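Local coordinates for protein putative prolyl-tRNA synthetase (Leishmania major, PDB 5XIL) that probably catalyses ATP-dependent attachment of L-proline to tRNA(Pro), this chain comprising the class II catalytic core, the anticodon-binding domain and the zinc-binding C-terminal domain, at residues Arg127-Arg132 against His162-Lys167; Ile243-Pro248 against Leu255-Asn260; Val293-Val298 against Val328-Asp333; Val352-Glu357 against Leu368-Arg373; Met441-Gln446 against His491-Lys496. One frame throughout, in Å; residues are numbered along the deposited sequence.

From the N terminus, contact 1 comes first, closing a 29-residue loop between neighbouring antiparallel strands of the class II core. Contact 2 follows as a beta hairpin in the same domain; the two touch where Trp165 N meets Trp258 O at 2.8 Å, since strands 156-165 and 253-265 lie side by side. In the anticodon-binding domain, contact 3 closes a crossover through helix 306-325, and contact 4 joins two strands across a short helical connection. These two share a sheet, with Ile296 N 2.9 Å from Val356 O. Contact 5 closes a 44-residue loop around zinc in the C-terminal domain. All five run in series, none nesting or crossing.

Contact 1: Arg127-Arg132 against His162-Lys167; sequences RDLPVR and HCAWAK
Val131 and Ala164 form an antiparallel hydrogen-bonded pair: Val131 N reaches Ala164 O at 2.9 Å, and Val131 O takes the N-H of Ala164 in return, both bonds lying in the carbonyl planes. Outside this pair, the indole of Trp165 swings back over the 127-132 segment. Pro130, which follows a cis peptide bond, lays its CB over one face of the six-membered ring, 3.9 Å from the centroid, a CH-pi contact. Arg132 crosses the ring obliquely, with NE 3.4 Å from Trp165 CZ2 and the guanidinium and indole planes 48° apart. A bend at chi3 (76°) turns the guanidinium this way. Glu174 probably fixes both groups, pairing with Arg132 NH2 in a salt bridge and accepting a hydrogen bond from Trp165 NE1. Farther along, Leu129 CD1 packs 3.8 Å from Ala166 CB. The pair belongs to the catalytic core: strand 253-265 flanks the 162-165 strand, helix 168-189 lies on the Trp165 side, and helix 111-122 meets Val131 and His162.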
# COMPACT_ATOMS: atom_id res chain seq x y z
N ARG A 127 25.36 14.12 10.41
CA ARG A 127 24.32 13.71 11.31
C ARG A 127 22.99 13.44 10.55
O ARG A 127 22.08 12.84 11.09
CB ARG A 127 24.07 14.83 12.32
CG ARG A 127 25.32 15.20 13.12
CD ARG A 127 24.98 16.27 14.15
NE ARG A 127 24.60 17.55 13.55
CZ ARG A 127 25.46 18.44 13.05
NH1 ARG A 127 26.76 18.16 13.08
NH2 ARG A 127 25.03 19.58 12.51
N ASP A 128 22.87 13.91 9.33
CA ASP A 128 21.70 13.63 8.49
C ASP A 128 21.76 12.28 7.75
O ASP A 128 20.80 11.89 7.13
CB ASP A 128 21.49 14.76 7.51
CG ASP A 128 21.28 16.10 8.21
OD1 ASP A 128 20.39 16.16 9.09
OD2 ASP A 128 22.00 17.10 7.89
N LEU A 129 22.82 11.55 7.88
CA LEU A 129 22.98 10.30 7.15
C LEU A 129 22.69 9.18 8.09
O LEU A 129 22.99 9.30 9.26
CB LEU A 129 24.39 10.16 6.63
CG LEU A 129 24.83 11.18 5.56
CD1 LEU A 129 26.27 10.99 5.24
CD2 LEU A 129 23.97 11.06 4.32
N PRO A 130 22.20 8.06 7.58
CA PRO A 130 21.81 7.83 6.17
C PRO A 130 20.46 8.44 5.77
O PRO A 130 19.60 8.68 6.63
CB PRO A 130 21.77 6.32 6.09
CG PRO A 130 21.29 5.91 7.44
CD PRO A 130 22.04 6.82 8.39
N VAL A 131 20.28 8.76 4.49
CA VAL A 131 18.97 9.16 3.97
C VAL A 131 18.48 7.90 3.27
O VAL A 131 19.18 7.42 2.37
CB VAL A 131 19.08 10.33 2.99
CG1 VAL A 131 17.76 10.67 2.27
CG2 VAL A 131 19.52 11.58 3.77
N ARG A 132 17.33 7.33 3.69
CA ARG A 132 16.87 6.07 3.10
C ARG A 132 15.38 6.18 2.82
O ARG A 132 14.54 6.19 3.75
CB ARG A 132 17.09 4.92 4.08
CG ARG A 132 18.54 4.77 4.55
CD ARG A 132 18.66 3.81 5.69
NE ARG A 132 18.55 2.47 5.18
CZ ARG A 132 18.45 1.42 5.99
NH1 ARG A 132 18.49 1.62 7.32
NH2 ARG A 132 18.39 0.22 5.48
N HIS A 162 15.95 4.83 -2.83
CA HIS A 162 17.21 5.62 -3.05
C HIS A 162 17.78 5.93 -1.69
O HIS A 162 17.12 6.56 -0.83
CB HIS A 162 16.97 6.91 -3.82
CG HIS A 162 16.32 6.74 -5.15
ND1 HIS A 162 17.00 6.89 -6.34
CD2 HIS A 162 15.04 6.45 -5.49
CE1 HIS A 162 16.17 6.70 -7.36
NE2 HIS A 162 14.98 6.40 -6.87
N CYS A 163 19.00 5.47 -1.46
CA CYS A 163 19.66 5.67 -0.18
C CYS A 163 21.04 6.33 -0.37
O CYS A 163 21.70 6.17 -1.38
CB CYS A 163 19.79 4.32 0.54
SG CYS A 163 18.12 3.53 0.80
N ALA A 164 21.48 7.01 0.69
CA ALA A 164 22.78 7.68 0.74
C ALA A 164 23.32 7.43 2.13
O ALA A 164 22.62 7.69 3.13
CB ALA A 164 22.58 9.17 0.56
N TRP A 165 24.54 6.93 2.19
CA TRP A 165 25.18 6.55 3.43
C TRP A 165 26.53 7.32 3.57
O TRP A 165 27.12 7.65 2.58
CB TRP A 165 25.51 5.06 3.42
CG TRP A 165 24.34 4.15 3.35
CD1 TRP A 165 23.64 3.77 2.24
CD2 TRP A 165 23.73 3.51 4.47
NE1 TRP A 165 22.61 2.91 2.62
CE2 TRP A 165 22.65 2.73 3.98
CE3 TRP A 165 24.00 3.49 5.84
CZ2 TRP A 165 21.85 1.92 4.82
CZ3 TRP A 165 23.18 2.74 6.68
CH2 TRP A 165 22.11 1.98 6.17
N ALA A 166 27.02 7.42 4.79
CA ALA A 166 28.37 7.96 5.08
C ALA A 166 29.53 7.10 4.58
O ALA A 166 30.48 7.66 4.03
CB ALA A 166 28.51 8.26 6.60
N LYS A 167 29.44 5.77 4.74
CA LYS A 167 30.50 4.84 4.35
C LYS A 167 30.11 3.91 3.20
O LYS A 167 28.99 3.47 3.10
CB LYS A 167 30.95 3.93 5.51
CG LYS A 167 31.46 4.65 6.76
CD LYS A 167 32.50 3.81 7.53
CE LYS A 167 32.07 2.38 7.81
NZ LYS A 167 30.99 2.31 8.83

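Contact 2: Ile243-Pro248 against Leu255-Asn260; sequences IRFQDP and LIPWQN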
# COMPACT_ATOMS: atom_id res chain seq x y z
N ILE A 243 26.12 16.78 -3.43
CA ILE A 243 25.76 16.17 -2.16
C ILE A 243 27.09 15.95 -1.44
O ILE A 243 28.01 15.31 -1.97
CB ILE A 243 25.03 14.85 -2.34
CG1 ILE A 243 23.80 15.06 -3.24
CG2 ILE A 243 24.54 14.30 -0.97
CD1 ILE A 243 23.15 13.76 -3.78
N ARG A 244 27.23 16.58 -0.27
CA ARG A 244 28.49 16.63 0.43
C ARG A 244 28.24 16.85 1.90
O ARG A 244 27.24 17.40 2.26
CB ARG A 244 29.31 17.80 -0.11
CG ARG A 244 28.43 19.07 -0.26
CD ARG A 244 29.18 20.30 -0.72
NE ARG A 244 30.13 20.67 0.33
CZ ARG A 244 30.92 21.74 0.32
NH1 ARG A 244 30.89 22.60 -0.69
NH2 ARG A 244 31.73 21.95 1.34
N PHE A 245 29.18 16.43 2.73
CA PHE A 245 29.18 16.80 4.12
C PHE A 245 30.63 16.85 4.64
O PHE A 245 31.52 16.18 4.12
CB PHE A 245 28.34 15.78 4.93
CG PHE A 245 28.89 14.39 4.90
CD1 PHE A 245 28.71 13.57 3.77
CD2 PHE A 245 29.61 13.87 5.98
CE1 PHE A 245 29.26 12.30 3.74
CE2 PHE A 245 30.14 12.60 5.94
CZ PHE A 245 29.99 11.82 4.80
N GLN A 246 30.85 17.64 5.68
CA GLN A 246 32.19 17.69 6.30
C GLN A 246 32.47 16.41 7.05
O GLN A 246 31.58 15.85 7.74
CB GLN A 246 32.31 18.88 7.27
CG GLN A 246 32.22 20.26 6.60
CD GLN A 246 33.17 20.36 5.43
OE1 GLN A 246 32.79 20.10 4.30
NE2 GLN A 246 34.44 20.70 5.70
N ASP A 247 33.70 15.94 6.92
CA ASP A 247 34.11 14.77 7.61
C ASP A 247 34.03 15.06 9.12
O ASP A 247 34.64 16.01 9.56
CB ASP A 247 35.53 14.46 7.25
CG ASP A 247 36.08 13.29 7.99
OD1 ASP A 247 35.51 12.88 9.01
OD2 ASP A 247 37.09 12.80 7.52
N PRO A 248 33.22 14.32 9.89
CA PRO A 248 33.06 14.63 11.34
C PRO A 248 34.36 14.50 12.15
O PRO A 248 34.49 15.12 13.21
CB PRO A 248 32.07 13.58 11.81
CG PRO A 248 32.27 12.42 10.85
CD PRO A 248 32.46 13.12 9.51
N LEU A 255 33.29 15.23 2.30
CA LEU A 255 33.10 13.84 1.85
C LEU A 255 31.83 13.80 1.00
O LEU A 255 30.94 14.67 1.15
CB LEU A 255 32.94 12.87 3.01
CG LEU A 255 34.18 12.76 3.92
CD1 LEU A 255 33.93 11.76 5.04
CD2 LEU A 255 35.42 12.39 3.12
N ILE A 256 31.76 12.77 0.15
CA ILE A 256 30.56 12.53 -0.64
C ILE A 256 29.90 11.24 -0.21
O ILE A 256 30.55 10.21 -0.01
CB ILE A 256 30.91 12.46 -2.12
CG1 ILE A 256 31.62 13.78 -2.50
CG2 ILE A 256 29.65 12.31 -2.97
CD1 ILE A 256 31.96 13.94 -3.99
N PRO A 257 28.57 11.28 0.01
CA PRO A 257 27.93 10.04 0.45
C PRO A 257 27.97 8.98 -0.64
O PRO A 257 28.04 9.33 -1.82
CB PRO A 257 26.48 10.42 0.63
CG PRO A 257 26.46 11.87 0.77
CD PRO A 257 27.66 12.40 0.02
N TRP A 258 27.83 7.72 -0.20
CA TRP A 258 27.69 6.56 -1.03
C TRP A 258 26.20 6.25 -1.22
O TRP A 258 25.46 6.05 -0.25
CB TRP A 258 28.43 5.44 -0.38
CG TRP A 258 29.91 5.75 -0.22
CD1 TRP A 258 30.49 6.51 0.80
CD2 TRP A 258 30.96 5.44 -1.14
NE1 TRP A 258 31.85 6.65 0.53
CE2 TRP A 258 32.17 5.99 -0.62
CE3 TRP A 258 31.03 4.67 -2.30
CZ2 TRP A 258 33.40 5.83 -1.25
CZ3 TRP A 258 32.23 4.54 -2.94
CH2 TRP A 258 33.40 5.14 -2.43
N GLN A 259 25.76 6.22 -2.47
CA GLN A 259 24.37 6.07 -2.79
C GLN A 259 24.07 4.73 -3.49
O GLN A 259 24.91 4.09 -4.12
CB GLN A 259 23.93 7.24 -3.69
CG GLN A 259 23.79 8.53 -2.92
CD GLN A 259 23.44 9.68 -3.80
OE1 GLN A 259 24.31 10.47 -4.21
NE2 GLN A 259 22.19 9.76 -4.15
N ASN A 260 22.84 4.30 -3.30
CA ASN A 260 22.29 3.18 -4.03
C ASN A 260 20.87 3.48 -4.45
O ASN A 260 20.24 4.45 -4.00
CB ASN A 260 22.39 1.89 -3.21
CG ASN A 260 21.51 1.90 -1.92
OD1 ASN A 260 20.36 2.33 -1.92
ND2 ASN A 260 22.06 1.39 -0.85
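This is a beta hairpin of the class II core, strand 245-247 turning back onto the start of 253-265. Its one bridge across the two segments, Phe245 with Leu255, is an antiparallel hydrogen-bonded pair whose backbone polar atoms satisfy one another. Leu255 N gives a short, nearly straight bond to Phe245 O (2.7 Å, 173°), arriving almost along the C=O axis. In the other direction Phe245 N donates to Leu255 O at 2.9 Å, in the carbonyl plane. Leu255 O also receives a CA-H contact from Arg244, whose CA lies 3.2 Å away. Beyond the pair the partners change: Ile256 O takes a hydrogen bond from Gln235 NE2, Gln246 binds Thr254 and Asn251 through its amide, and Asp247 OD1 accepts from the backbone N of Glu249.

Apolar side chains pack around this backbone pair. Phe245 CG sits in the crowded position between backbone N and carbonyl carbon (chi1 63°), which turns the ring beneath Leu255; Leu255 CB rests over one ring face, 4.0 Å from the centroid, while Pro257 N lies at the ring edge. Ile243 crosses Pro257 at about a right angle, CG2 to CG 3.6 Å. Its other branch runs tip to tip into the Gln259 amide, Ile243 CD1 ending 3.5 Å from Gln259 OE1.

Contact 3: Val293-Val298 against Val328-Asp333; sequences VIIIPV and VRARCD
The guanidinium of Arg331 is the flat group here: Cys332 O sits at its edge, in plane, taking a 3.1 Å hydrogen bond from Arg331 NH2 and a weak one from NE, while Ile294 CD1 approaches obliquely. The two strands belong to a beta-alpha-beta unit of the anticodon-binding domain, running parallel as neighbours in the sheet, with helix 306-325 as the connection between them. Four backbone bonds zip them together, alternating in direction. Val293 N donates to Arg329 O and Ile295 N to Arg331 O, the latter at 2.8 Å; going back, Arg331 N donates to Val293 O and Asp333 N to Ile295 O.

Val293, Ile295, Ala330 and Cys332 share one sheet face, where Ile295 and Ala330 also meet helix 306-325. On the other face Ile294 lies alongside Arg331, pointing the same way, and also touches Trp347 of helix 340-350. Ile294 CG1 stands anti to the backbone N (chi1 -170°) and chi2 (71°) folds its tip over, leaving Ile294 CD1 3.6 Å from Arg331 CG.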
# COMPACT_ATOMS: atom_id res chain seq x y z
N VAL A 293 -9.02 -21.32 -2.68
CA VAL A 293 -9.88 -22.52 -2.80
C VAL A 293 -11.22 -22.13 -3.32
O VAL A 293 -11.88 -21.25 -2.78
CB VAL A 293 -10.07 -23.23 -1.44
CG1 VAL A 293 -10.98 -24.45 -1.61
CG2 VAL A 293 -8.77 -23.49 -0.72
N ILE A 294 -11.66 -22.78 -4.39
CA ILE A 294 -12.98 -22.57 -4.89
C ILE A 294 -13.82 -23.82 -4.56
O ILE A 294 -13.42 -24.90 -4.83
CB ILE A 294 -13.02 -22.27 -6.38
CG1 ILE A 294 -14.42 -21.81 -6.85
CG2 ILE A 294 -12.56 -23.43 -7.23
CD1 ILE A 294 -14.78 -20.44 -6.38
N ILE A 295 -15.01 -23.60 -4.08
CA ILE A 295 -15.96 -24.71 -3.70
C ILE A 295 -17.13 -24.75 -4.73
O ILE A 295 -17.85 -23.78 -4.90
CB ILE A 295 -16.50 -24.46 -2.28
CG1 ILE A 295 -15.38 -24.31 -1.27
CG2 ILE A 295 -17.53 -25.54 -1.86
CD1 ILE A 295 -15.81 -23.63 0.00
N ILE A 296 -17.29 -25.88 -5.42
CA ILE A 296 -18.28 -25.99 -6.43
C ILE A 296 -19.15 -27.22 -6.11
O ILE A 296 -18.60 -28.30 -5.98
CB ILE A 296 -17.62 -26.22 -7.78
CG1 ILE A 296 -16.62 -25.07 -8.06
CG2 ILE A 296 -18.67 -26.38 -8.86
CD1 ILE A 296 -15.79 -25.24 -9.31
N PRO A 297 -20.49 -27.02 -6.00
CA PRO A 297 -21.38 -28.14 -5.75
C PRO A 297 -21.49 -29.05 -7.00
O PRO A 297 -21.44 -28.59 -8.17
CB PRO A 297 -22.70 -27.45 -5.33
CG PRO A 297 -22.71 -26.24 -6.21
CD PRO A 297 -21.25 -25.77 -6.18
N VAL A 298 -21.55 -30.34 -6.76
CA VAL A 298 -21.68 -31.31 -7.84
C VAL A 298 -22.71 -32.41 -7.45
O VAL A 298 -23.15 -32.47 -6.30
CB VAL A 298 -20.37 -32.02 -8.16
CG1 VAL A 298 -19.26 -31.03 -8.58
CG2 VAL A 298 -19.91 -32.85 -6.96
N VAL A 328 -7.97 -19.38 5.36
CA VAL A 328 -7.84 -19.80 3.96
C VAL A 328 -8.79 -18.95 3.15
O VAL A 328 -9.92 -18.71 3.60
CB VAL A 328 -8.29 -21.27 3.80
CG1 VAL A 328 -8.42 -21.64 2.30
CG2 VAL A 328 -7.35 -22.18 4.59
N ARG A 329 -8.34 -18.46 2.00
CA ARG A 329 -9.18 -17.63 1.15
C ARG A 329 -10.05 -18.54 0.30
O ARG A 329 -9.65 -18.97 -0.78
CB ARG A 329 -8.33 -16.73 0.26
CG ARG A 329 -7.60 -15.62 1.00
CD ARG A 329 -7.05 -14.58 0.04
NE ARG A 329 -5.84 -15.05 -0.63
CZ ARG A 329 -4.68 -15.26 -0.01
NH1 ARG A 329 -4.57 -15.06 1.29
NH2 ARG A 329 -3.63 -15.68 -0.70
N ALA A 330 -11.25 -18.83 0.79
CA ALA A 330 -12.15 -19.72 0.06
C ALA A 330 -13.35 -18.98 -0.43
O ALA A 330 -13.77 -18.01 0.19
CB ALA A 330 -12.61 -20.90 0.96
N ARG A 331 -13.93 -19.48 -1.49
CA ARG A 331 -15.21 -19.01 -1.92
C ARG A 331 -15.97 -20.07 -2.66
O ARG A 331 -15.38 -21.04 -3.10
CB ARG A 331 -15.05 -17.76 -2.74
CG ARG A 331 -14.35 -17.83 -4.00
CD ARG A 331 -14.77 -16.60 -4.81
NE ARG A 331 -16.10 -16.83 -5.35
CZ ARG A 331 -16.73 -16.05 -6.21
NH1 ARG A 331 -16.13 -14.93 -6.66
NH2 ARG A 331 -17.95 -16.39 -6.62
N CYS A 332 -17.30 -19.87 -2.80
CA CYS A 332 -18.12 -20.72 -3.62
C CYS A 332 -18.47 -20.22 -5.01
O CYS A 332 -18.55 -19.05 -5.24
CB CYS A 332 -19.44 -20.98 -2.90
SG CYS A 332 -19.16 -21.70 -1.32
N ASP A 333 -18.67 -21.12 -5.95
CA ASP A 333 -19.22 -20.77 -7.23
C ASP A 333 -20.58 -21.51 -7.34
O ASP A 333 -20.61 -22.70 -7.67
CB ASP A 333 -18.32 -21.11 -8.38
CG ASP A 333 -18.77 -20.47 -9.69
OD1 ASP A 333 -19.99 -20.15 -9.79
OD2 ASP A 333 -17.95 -20.25 -10.59

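Contact 4: Val352-Glu357 against Leu368-Arg373; sequences VPLRVE and LAVAVR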
# COMPACT_ATOMS: atom_id res chain seq x y z
N VAL A 352 -6.90 -21.16 -9.82
CA VAL A 352 -7.18 -21.30 -8.41
C VAL A 352 -6.44 -22.51 -7.91
O VAL A 352 -6.52 -23.50 -8.55
CB VAL A 352 -8.64 -21.55 -8.07
CG1 VAL A 352 -8.78 -21.51 -6.55
CG2 VAL A 352 -9.49 -20.51 -8.71
N PRO A 353 -5.62 -22.39 -6.87
CA PRO A 353 -4.80 -23.51 -6.46
C PRO A 353 -5.56 -24.85 -6.16
O PRO A 353 -5.06 -25.94 -6.50
CB PRO A 353 -4.16 -22.97 -5.20
CG PRO A 353 -3.94 -21.53 -5.44
CD PRO A 353 -5.12 -21.14 -6.28
N LEU A 354 -6.72 -24.75 -5.50
CA LEU A 354 -7.45 -25.95 -5.07
C LEU A 354 -8.89 -25.81 -5.43
O LEU A 354 -9.50 -24.70 -5.29
CB LEU A 354 -7.35 -26.15 -3.57
CG LEU A 354 -5.99 -26.44 -2.95
CD1 LEU A 354 -6.04 -26.49 -1.45
CD2 LEU A 354 -5.39 -27.67 -3.58
N ARG A 355 -9.49 -26.88 -5.92
CA ARG A 355 -10.88 -26.90 -6.15
C ARG A 355 -11.51 -28.03 -5.27
O ARG A 355 -10.98 -29.12 -5.25
CB ARG A 355 -11.20 -27.24 -7.57
CG ARG A 355 -12.70 -27.54 -7.78
CD ARG A 355 -13.04 -27.85 -9.22
NE ARG A 355 -12.57 -29.14 -9.71
CZ ARG A 355 -11.81 -29.30 -10.78
NH1 ARG A 355 -11.31 -28.24 -11.45
NH2 ARG A 355 -11.48 -30.53 -11.18
N VAL A 356 -12.57 -27.69 -4.56
CA VAL A 356 -13.33 -28.63 -3.72
C VAL A 356 -14.62 -28.87 -4.46
O VAL A 356 -15.34 -27.95 -4.75
CB VAL A 356 -13.64 -28.09 -2.30
CG1 VAL A 356 -14.65 -29.06 -1.61
CG2 VAL A 356 -12.44 -27.94 -1.44
N GLU A 357 -14.88 -30.13 -4.78
CA GLU A 357 -16.08 -30.57 -5.44
C GLU A 357 -16.93 -31.23 -4.35
O GLU A 357 -16.46 -32.18 -3.72
CB GLU A 357 -15.71 -31.58 -6.53
CG GLU A 357 -14.61 -31.13 -7.47
CD GLU A 357 -14.04 -32.20 -8.40
OE1 GLU A 357 -14.62 -33.32 -8.47
OE2 GLU A 357 -13.01 -31.93 -9.09
N LEU A 368 -14.02 -34.36 1.63
CA LEU A 368 -14.03 -33.40 0.50
C LEU A 368 -13.16 -33.91 -0.60
O LEU A 368 -12.07 -34.34 -0.36
CB LEU A 368 -13.44 -32.07 1.01
CG LEU A 368 -14.10 -31.47 2.26
CD1 LEU A 368 -13.42 -30.18 2.63
CD2 LEU A 368 -15.59 -31.29 2.01
N ALA A 369 -13.65 -33.86 -1.82
CA ALA A 369 -12.85 -34.18 -2.96
C ALA A 369 -12.12 -32.91 -3.44
O ALA A 369 -12.77 -31.97 -3.83
CB ALA A 369 -13.73 -34.67 -4.08
N VAL A 370 -10.81 -32.96 -3.45
CA VAL A 370 -9.98 -31.78 -3.69
C VAL A 370 -9.14 -32.06 -4.91
O VAL A 370 -8.49 -33.07 -4.98
CB VAL A 370 -9.07 -31.50 -2.50
CG1 VAL A 370 -8.20 -30.26 -2.77
CG2 VAL A 370 -9.87 -31.30 -1.27
N ALA A 371 -9.24 -31.19 -5.89
CA ALA A 371 -8.47 -31.29 -7.09
C ALA A 371 -7.38 -30.22 -7.02
O ALA A 371 -7.73 -29.02 -6.86
CB ALA A 371 -9.40 -30.97 -8.26
N VAL A 372 -6.11 -30.63 -7.10
CA VAL A 372 -4.96 -29.72 -7.05
C VAL A 372 -4.59 -29.23 -8.45
O VAL A 372 -4.33 -30.04 -9.36
CB VAL A 372 -3.74 -30.44 -6.46
CG1 VAL A 372 -2.61 -29.52 -6.29
CG2 VAL A 372 -4.12 -31.09 -5.15
N ARG A 373 -4.69 -27.92 -8.67
CA ARG A 373 -4.53 -27.36 -9.97
C ARG A 373 -3.12 -27.60 -10.63
O ARG A 373 -3.04 -27.96 -11.83
CB ARG A 373 -4.83 -25.88 -9.95
CG ARG A 373 -4.61 -25.14 -11.29
CD ARG A 373 -5.49 -25.56 -12.42
NE ARG A 373 -5.19 -24.81 -13.63
CZ ARG A 373 -4.25 -25.11 -14.49
NH1 ARG A 373 -3.53 -26.25 -14.39
NH2 ARG A 373 -4.06 -24.30 -15.49
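Three torsions bring Arg355 and Glu357 together on strand 354-357. Arg355 keeps CG anti to the backbone N (chi1 169°) and then bends at chi3 (72°), bringing its guanidinium side-on to Glu357, whose chain runs extended beyond CG with chi1 at -51°. Both Arg355 NE and NH2 grip the single oxygen Glu357 OE2, each at 2.9 Å and with the oxygen exactly in the guanidinium plane; Glu357 OE2 receives NE on its anti lone pair, away from the other oxygen, and meets NH2 nearly along its C-O axis. Ala371, one strand over, puts its methyl against one guanidinium face, CB 3.6 Å from Arg355 NH2.

Beneath the salt bridge the strands 354-357 and 368-372 run antiparallel in the mixed sheet of the anticodon-binding domain. Arg355 and Ala371 exchange nearly straight bonds, the shorter being Ala371 N to Arg355 O at 2.8 Å. Glu357 N donates to Ala369 O, and Arg373 N to Pro353 O from above the carbonyl plane. On the opposite face Leu354 CD2 touches two valines of the neighbouring strand, 3.9 Å from Val370 CG1 and 4.0 Å from Val372 CG2, and helix 387-412 packs onto Leu354.

Arg355 also makes a cation-pi contact with Phe344, and Glu357 OE1 pairs with Arg378. With a cation at each of its oxygens, the Glu357 carboxylate is probably held ionised although it is buried.

Contact 5: Met441-Gln446 against His491-Lys496; sequences MECENQ and HECICK. With ZN (zinc ion), chain B.
A zinc site of the C-terminal domain ties the start of helix 441-455 to the loop before strand 504-509. Cys443 SG binds the zinc at 2.2 Å from the helix and Cys493 SG at 2.4 Å from the loop, the two sulphurs lying 3.9 Å apart. Cys438 supplies a third thiolate, and one further atom brings the ligands to four. Cys495 approaches but does not join: its SG, in the crowded position between backbone N and carbonyl carbon (chi1 43°), is 4.1 Å from ZN and disulfide-bonded to Cys498. Cys495 SG packs instead against Cys443 CB at 3.5 Å.

One turn along, Gln446 stretches out with CG anti to the backbone N, and NE2 donates to Lys496 O at 2.8 Å, on a lone pair and in both the amide and carbonyl planes. The same NE2 also bonds Asp450 OD2, which would fix the amide's rotation. Cysteine ligands from a helix and a loop, locked around one metal, are consistent with the zinc-binding C-terminal domain of eukaryotic-type prolyl-tRNA synthetases.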
# COMPACT_ATOMS: atom_id res chain seq x y z
N MET A 441 35.34 -6.91 -21.68
CA MET A 441 34.15 -6.47 -22.42
C MET A 441 34.14 -6.82 -23.88
O MET A 441 33.08 -7.13 -24.47
CB MET A 441 33.96 -4.95 -22.29
CG MET A 441 32.57 -4.49 -22.62
SD MET A 441 32.42 -2.72 -22.40
CE MET A 441 32.32 -2.63 -20.62
N GLU A 442 35.31 -6.75 -24.51
CA GLU A 442 35.44 -7.09 -25.91
C GLU A 442 34.91 -8.52 -26.23
O GLU A 442 34.29 -8.78 -27.26
CB GLU A 442 36.94 -7.01 -26.28
CG GLU A 442 37.57 -5.68 -25.91
CD GLU A 442 38.35 -5.72 -24.60
OE1 GLU A 442 39.60 -5.86 -24.67
OE2 GLU A 442 37.76 -5.56 -23.52
N CYS A 443 35.20 -9.44 -25.31
CA CYS A 443 34.83 -10.85 -25.46
C CYS A 443 33.32 -11.02 -25.34
O CYS A 443 32.71 -11.72 -26.14
CB CYS A 443 35.54 -11.72 -24.47
SG CYS A 443 37.40 -11.76 -24.67
N GLU A 444 32.74 -10.34 -24.36
CA GLU A 444 31.25 -10.27 -24.24
C GLU A 444 30.60 -9.74 -25.49
O GLU A 444 29.57 -10.27 -25.97
CB GLU A 444 30.90 -9.40 -23.03
CG GLU A 444 29.46 -9.16 -22.78
CD GLU A 444 29.25 -8.44 -21.44
OE1 GLU A 444 30.27 -8.04 -20.76
OE2 GLU A 444 28.06 -8.30 -21.05
N ASN A 445 31.18 -8.70 -26.06
CA ASN A 445 30.66 -8.13 -27.29
C ASN A 445 30.74 -9.12 -28.49
O ASN A 445 29.85 -9.21 -29.32
CB ASN A 445 31.49 -6.87 -27.60
CG ASN A 445 30.98 -5.64 -26.86
OD1 ASN A 445 29.81 -5.53 -26.55
ND2 ASN A 445 31.85 -4.69 -26.62
N GLN A 446 31.88 -9.81 -28.58
CA GLN A 446 32.10 -10.77 -29.63
C GLN A 446 31.09 -11.95 -29.52
O GLN A 446 30.49 -12.37 -30.50
CB GLN A 446 33.50 -11.33 -29.55
CG GLN A 446 33.88 -12.01 -30.87
CD GLN A 446 35.10 -12.86 -30.77
OE1 GLN A 446 36.13 -12.43 -30.21
NE2 GLN A 446 35.03 -14.07 -31.32
N HIS A 491 39.78 -23.35 -18.17
CA HIS A 491 39.21 -23.25 -19.47
C HIS A 491 39.66 -21.98 -20.11
O HIS A 491 39.92 -21.02 -19.42
CB HIS A 491 37.66 -23.17 -19.35
CG HIS A 491 37.06 -24.46 -18.93
ND1 HIS A 491 36.95 -25.52 -19.79
CD2 HIS A 491 36.61 -24.89 -17.73
CE1 HIS A 491 36.45 -26.55 -19.14
NE2 HIS A 491 36.21 -26.19 -17.90
N GLU A 492 39.62 -21.94 -21.42
CA GLU A 492 39.75 -20.71 -22.15
C GLU A 492 38.49 -19.91 -22.13
O GLU A 492 37.39 -20.46 -22.04
CB GLU A 492 40.10 -20.97 -23.60
CG GLU A 492 41.41 -21.72 -23.73
CD GLU A 492 41.28 -23.21 -23.28
OE1 GLU A 492 40.20 -23.87 -23.52
OE2 GLU A 492 42.22 -23.71 -22.64
N CYS A 493 38.62 -18.59 -22.22
CA CYS A 493 37.43 -17.76 -22.45
C CYS A 493 36.59 -18.28 -23.64
O CYS A 493 37.11 -18.74 -24.64
CB CYS A 493 37.89 -16.32 -22.60
SG CYS A 493 36.64 -15.15 -22.99
N ILE A 494 35.24 -18.19 -23.54
CA ILE A 494 34.35 -18.88 -24.49
C ILE A 494 34.34 -18.38 -25.91
O ILE A 494 33.98 -19.15 -26.83
CB ILE A 494 32.87 -18.91 -23.95
CG1 ILE A 494 31.94 -19.88 -24.75
CG2 ILE A 494 32.33 -17.47 -23.95
CD1 ILE A 494 32.49 -21.30 -24.86
N CYS A 495 34.67 -17.10 -26.14
CA CYS A 495 34.48 -16.52 -27.44
C CYS A 495 35.34 -17.22 -28.50
O CYS A 495 36.38 -17.81 -28.22
CB CYS A 495 34.66 -14.99 -27.55
SG CYS A 495 36.05 -14.32 -26.68
N LYS A 496 34.80 -17.17 -29.70
CA LYS A 496 35.34 -17.90 -30.84
C LYS A 496 36.72 -17.37 -31.16
O LYS A 496 36.87 -16.17 -31.41
CB LYS A 496 34.45 -17.71 -32.01
CG LYS A 496 34.81 -18.62 -33.16
CD LYS A 496 33.92 -18.34 -34.34
CE LYS A 496 34.31 -17.08 -35.08
NZ LYS A 496 33.22 -16.68 -36.02
ZN ZN B . 38.12 -13.32 -23.31